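Local coordinates for protein ornithine carbamoyltransferase (Gloeobacter violaceus, PDB 3GD5) that probably catalyses the reversible transfer of the carbamoyl group from carbamoyl phosphate to ornithine, giving citrulline and phosphate in arginine biosynthesis, at residues A[55-60]-A[110-115]. Numbering follows the deposited sequence.
Sequences FLKAST and RTFAQT
Arg110 lays its guanidinium alongside the aliphatic part of Lys57, whose CB stands over one face of the flat group, 3.3 Å from NH2 and displaced toward the rim. Bends at chi2 and chi3 (59°) carry the arginine chain along the 55-60 loop, and CB of Ser59 meets the guanidinium at its edge, 3.9 Å from NH1. Lys57 starts out in the same direction, its CG anti to the backbone N (chi1 -179°), and bends at chi2 and chi4 leave NZ 4.6 Å from Arg110 NH2. These two like charges probably make the local potential positive. Ser59, Thr60 and Arg110 belong to the carbamoyl phosphate site inferred from relatives. At the root of the arginine, CB packs 3.6 Å from CD1 of Phe55, on the same face of the sheet. An alanine here would remove the guanidinium that Lys57 and Ser59 lie against, and would probably loosen this side of the loop and disturb the inferred site. The backbones are joined by a nearly straight hydrogen bond from Leu56 N to Arg110 O (2.8 Å), lying in the carbonyl plane. Beyond it, Leu56 CD2 rests 3.8 Å from Thr111 CG2, and Lys57 crosses Phe112 at about a right angle, Lys57 CD at the ring edge. Thr111 OG1 gives a hydrogen bond to Ala113 O from above the carbonyl plane. The contact sits at the C-terminal ends of adjacent parallel strands 50-55 and 106-110, where 55-60 leads into helix 60-72, with Ser59 at the N-cap position and its OG hydrogen-bonded to Thr62 OG1, and 110-115 into helix 114-124.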
ATOM      1  N   PHE A  55       8.416   9.507  17.684  1.00 42.15           N
ATOM      2  CA  PHE A  55       9.318   9.399  16.550  1.00 44.32           C
ATOM      3  C   PHE A  55       8.550   9.469  15.245  1.00 44.78           C
ATOM      4  O   PHE A  55       7.830   8.535  14.889  1.00 43.65           O
ATOM      5  CB  PHE A  55      10.092   8.079  16.610  1.00 43.62           C
ATOM      6  CG  PHE A  55      10.898   7.899  17.870  1.00 46.78           C
ATOM      7  CD1 PHE A  55      11.176   8.987  18.706  1.00 46.07           C
ATOM      8  CD2 PHE A  55      11.418   6.652  18.200  1.00 46.94           C
ATOM      9  CE1 PHE A  55      11.958   8.834  19.847  1.00 46.84           C
ATOM     10  CE2 PHE A  55      12.207   6.485  19.343  1.00 49.01           C
ATOM     11  CZ  PHE A  55      12.478   7.580  20.169  1.00 47.27           C
ATOM     12  N   LEU A  56       8.698  10.582  14.539  1.00 46.88           N
ATOM     13  CA  LEU A  56       8.031  10.757  13.258  1.00 50.53           C
ATOM     14  C   LEU A  56       8.687   9.845  12.237  1.00 52.09           C
ATOM     15  O   LEU A  56       8.215   9.708  11.114  1.00 54.24           O
ATOM     16  CB  LEU A  56       8.116  12.211  12.795  1.00 50.03           C
ATOM     17  CG  LEU A  56       7.080  13.161  13.399  1.00 50.94           C
ATOM     18  CD1 LEU A  56       7.242  13.229  14.905  1.00 51.51           C
ATOM     19  CD2 LEU A  56       7.243  14.537  12.769  1.00 52.16           C
ATOM     20  N   LYS A  57       9.787   9.229  12.645  1.00 54.75           N
ATOM     21  CA  LYS A  57      10.537   8.308  11.804  1.00 55.97           C
ATOM     22  C   LYS A  57      11.018   7.214  12.745  1.00 55.95           C
ATOM     23  O   LYS A  57      11.725   7.490  13.718  1.00 56.10           O
ATOM     24  CB  LYS A  57      11.736   9.024  11.177  1.00 57.81           C
ATOM     25  CG  LYS A  57      12.584   8.162  10.258  1.00 59.00           C
ATOM     26  CD  LYS A  57      11.975   8.030   8.874  1.00 60.13           C
ATOM     27  CE  LYS A  57      12.897   7.230   7.955  1.00 61.51           C
ATOM     28  NZ  LYS A  57      14.259   7.843   7.860  1.00 61.00           N
ATOM     29  N   ALA A  58      10.627   5.978  12.466  1.00 55.78           N
ATOM     30  CA  ALA A  58      11.008   4.857  13.314  1.00 55.38           C
ATOM     31  C   ALA A  58      12.519   4.758  13.493  1.00 54.93           C
ATOM     32  O   ALA A  58      13.288   5.058  12.577  1.00 54.47           O
ATOM     33  CB  ALA A  58      10.463   3.549  12.732  1.00 55.09           C
ATOM     34  N   SER A  59      12.932   4.351  14.687  1.00 53.18           N
ATOM     35  CA  SER A  59      14.344   4.163  15.006  1.00 52.87           C
ATOM     36  C   SER A  59      14.426   3.261  16.226  1.00 52.38           C
ATOM     37  O   SER A  59      14.424   3.735  17.362  1.00 52.43           O
ATOM     38  CB  SER A  59      15.029   5.497  15.300  1.00 53.39           C
ATOM     39  OG  SER A  59      16.392   5.294  15.651  1.00 55.28           O
ATOM     40  N   THR A  60      14.481   1.958  15.977  1.00 50.88           N
ATOM     41  CA  THR A  60      14.545   0.969  17.040  1.00 51.08           C
ATOM     42  C   THR A  60      15.769   1.211  17.900  1.00 49.65           C
ATOM     43  O   THR A  60      15.730   1.048  19.119  1.00 49.81           O
ATOM     44  CB  THR A  60      14.598  -0.464  16.457  1.00 52.53           C
ATOM     45  OG1 THR A  60      13.495  -0.651  15.564  1.00 54.59           O
ATOM     46  CG2 THR A  60      14.504  -1.505  17.567  1.00 51.29           C
ATOM     47  N   ARG A 110      11.768  12.534  17.706  1.00 43.16           N
ATOM     48  CA  ARG A 110      12.446  12.446  16.424  1.00 45.87           C
ATOM     49  C   ARG A 110      11.622  13.093  15.320  1.00 46.66           C
ATOM     50  O   ARG A 110      10.585  12.558  14.934  1.00 45.59           O
ATOM     51  CB  ARG A 110      12.642  10.987  16.029  1.00 48.47           C
ATOM     52  CG  ARG A 110      13.997  10.404  16.312  1.00 54.52           C
ATOM     53  CD  ARG A 110      14.359   9.456  15.183  1.00 56.27           C
ATOM     54  NE  ARG A 110      14.368  10.172  13.910  1.00 59.53           N
ATOM     55  CZ  ARG A 110      14.732   9.639  12.746  1.00 61.46           C
ATOM     56  NH1 ARG A 110      15.118   8.368  12.675  1.00 59.69           N
ATOM     57  NH2 ARG A 110      14.738  10.395  11.654  1.00 62.44           N
ATOM     58  N   THR A 111      12.069  14.236  14.816  1.00 47.20           N
ATOM     59  CA  THR A 111      11.368  14.892  13.711  1.00 49.15           C
ATOM     60  C   THR A 111      12.402  15.123  12.630  1.00 47.52           C
ATOM     61  O   THR A 111      13.561  14.739  12.782  1.00 47.74           O
ATOM     62  CB  THR A 111      10.773  16.267  14.092  1.00 49.45           C
ATOM     63  OG1 THR A 111      11.819  17.130  14.557  1.00 53.08           O
ATOM     64  CG2 THR A 111       9.721  16.122  15.160  1.00 49.84           C
ATOM     65  N   PHE A 112      11.983  15.744  11.539  1.00 48.10           N
ATOM     66  CA  PHE A 112      12.891  16.034  10.443  1.00 50.31           C
ATOM     67  C   PHE A 112      13.356  17.475  10.584  1.00 49.91           C
ATOM     68  O   PHE A 112      14.548  17.771  10.519  1.00 50.65           O
ATOM     69  CB  PHE A 112      12.179  15.825   9.102  1.00 52.33           C
ATOM     70  CG  PHE A 112      11.680  14.424   8.901  1.00 54.70           C
ATOM     71  CD1 PHE A 112      12.576  13.366   8.778  1.00 56.10           C
ATOM     72  CD2 PHE A 112      10.315  14.154   8.887  1.00 55.90           C
ATOM     73  CE1 PHE A 112      12.123  12.051   8.645  1.00 56.95           C
ATOM     74  CE2 PHE A 112       9.849  12.845   8.758  1.00 58.21           C
ATOM     75  CZ  PHE A 112      10.758  11.789   8.637  1.00 57.95           C
ATOM     76  N   ALA A 113      12.410  18.376  10.793  1.00 49.56           N
ATOM     77  CA  ALA A 113      12.755  19.780  10.938  1.00 49.56           C
ATOM     78  C   ALA A 113      12.961  20.169  12.400  1.00 48.36           C
ATOM     79  O   ALA A 113      12.153  19.832  13.265  1.00 48.00           O
ATOM     80  CB  ALA A 113      11.669  20.647  10.311  1.00 50.49           C
ATOM     81  N   GLN A 114      14.051  20.878  12.665  1.00 47.56           N
ATOM     82  CA  GLN A 114      14.367  21.340  14.009  1.00 48.00           C
ATOM     83  C   GLN A 114      13.216  22.218  14.496  1.00 48.69           C
ATOM     84  O   GLN A 114      12.841  22.184  15.667  1.00 49.25           O
ATOM     85  CB  GLN A 114      15.662  22.164  13.989  1.00 47.24           C
ATOM     86  CG  GLN A 114      16.197  22.568  15.359  1.00 46.06           C
ATOM     87  CD  GLN A 114      16.867  21.415  16.087  1.00 46.55           C
ATOM     88  OE1 GLN A 114      17.274  20.438  15.467  1.00 48.60           O
ATOM     89  NE2 GLN A 114      17.001  21.533  17.405  1.00 44.54           N
ATOM     90  N   THR A 115      12.654  23.001  13.583  1.00 49.83           N
ATOM     91  CA  THR A 115      11.563  23.901  13.931  1.00 52.36           C
ATOM     92  C   THR A 115      10.358  23.172  14.519  1.00 51.57           C
ATOM     93  O   THR A 115       9.766  23.635  15.496  1.00 51.54           O
ATOM     94  CB  THR A 115      11.125  24.751  12.707  1.00 53.14           C
ATOM     95  OG1 THR A 115      10.087  25.656  13.102  1.00 57.23           O
ATOM     96  CG2 THR A 115      10.625  23.867  11.578  1.00 52.95           C
TER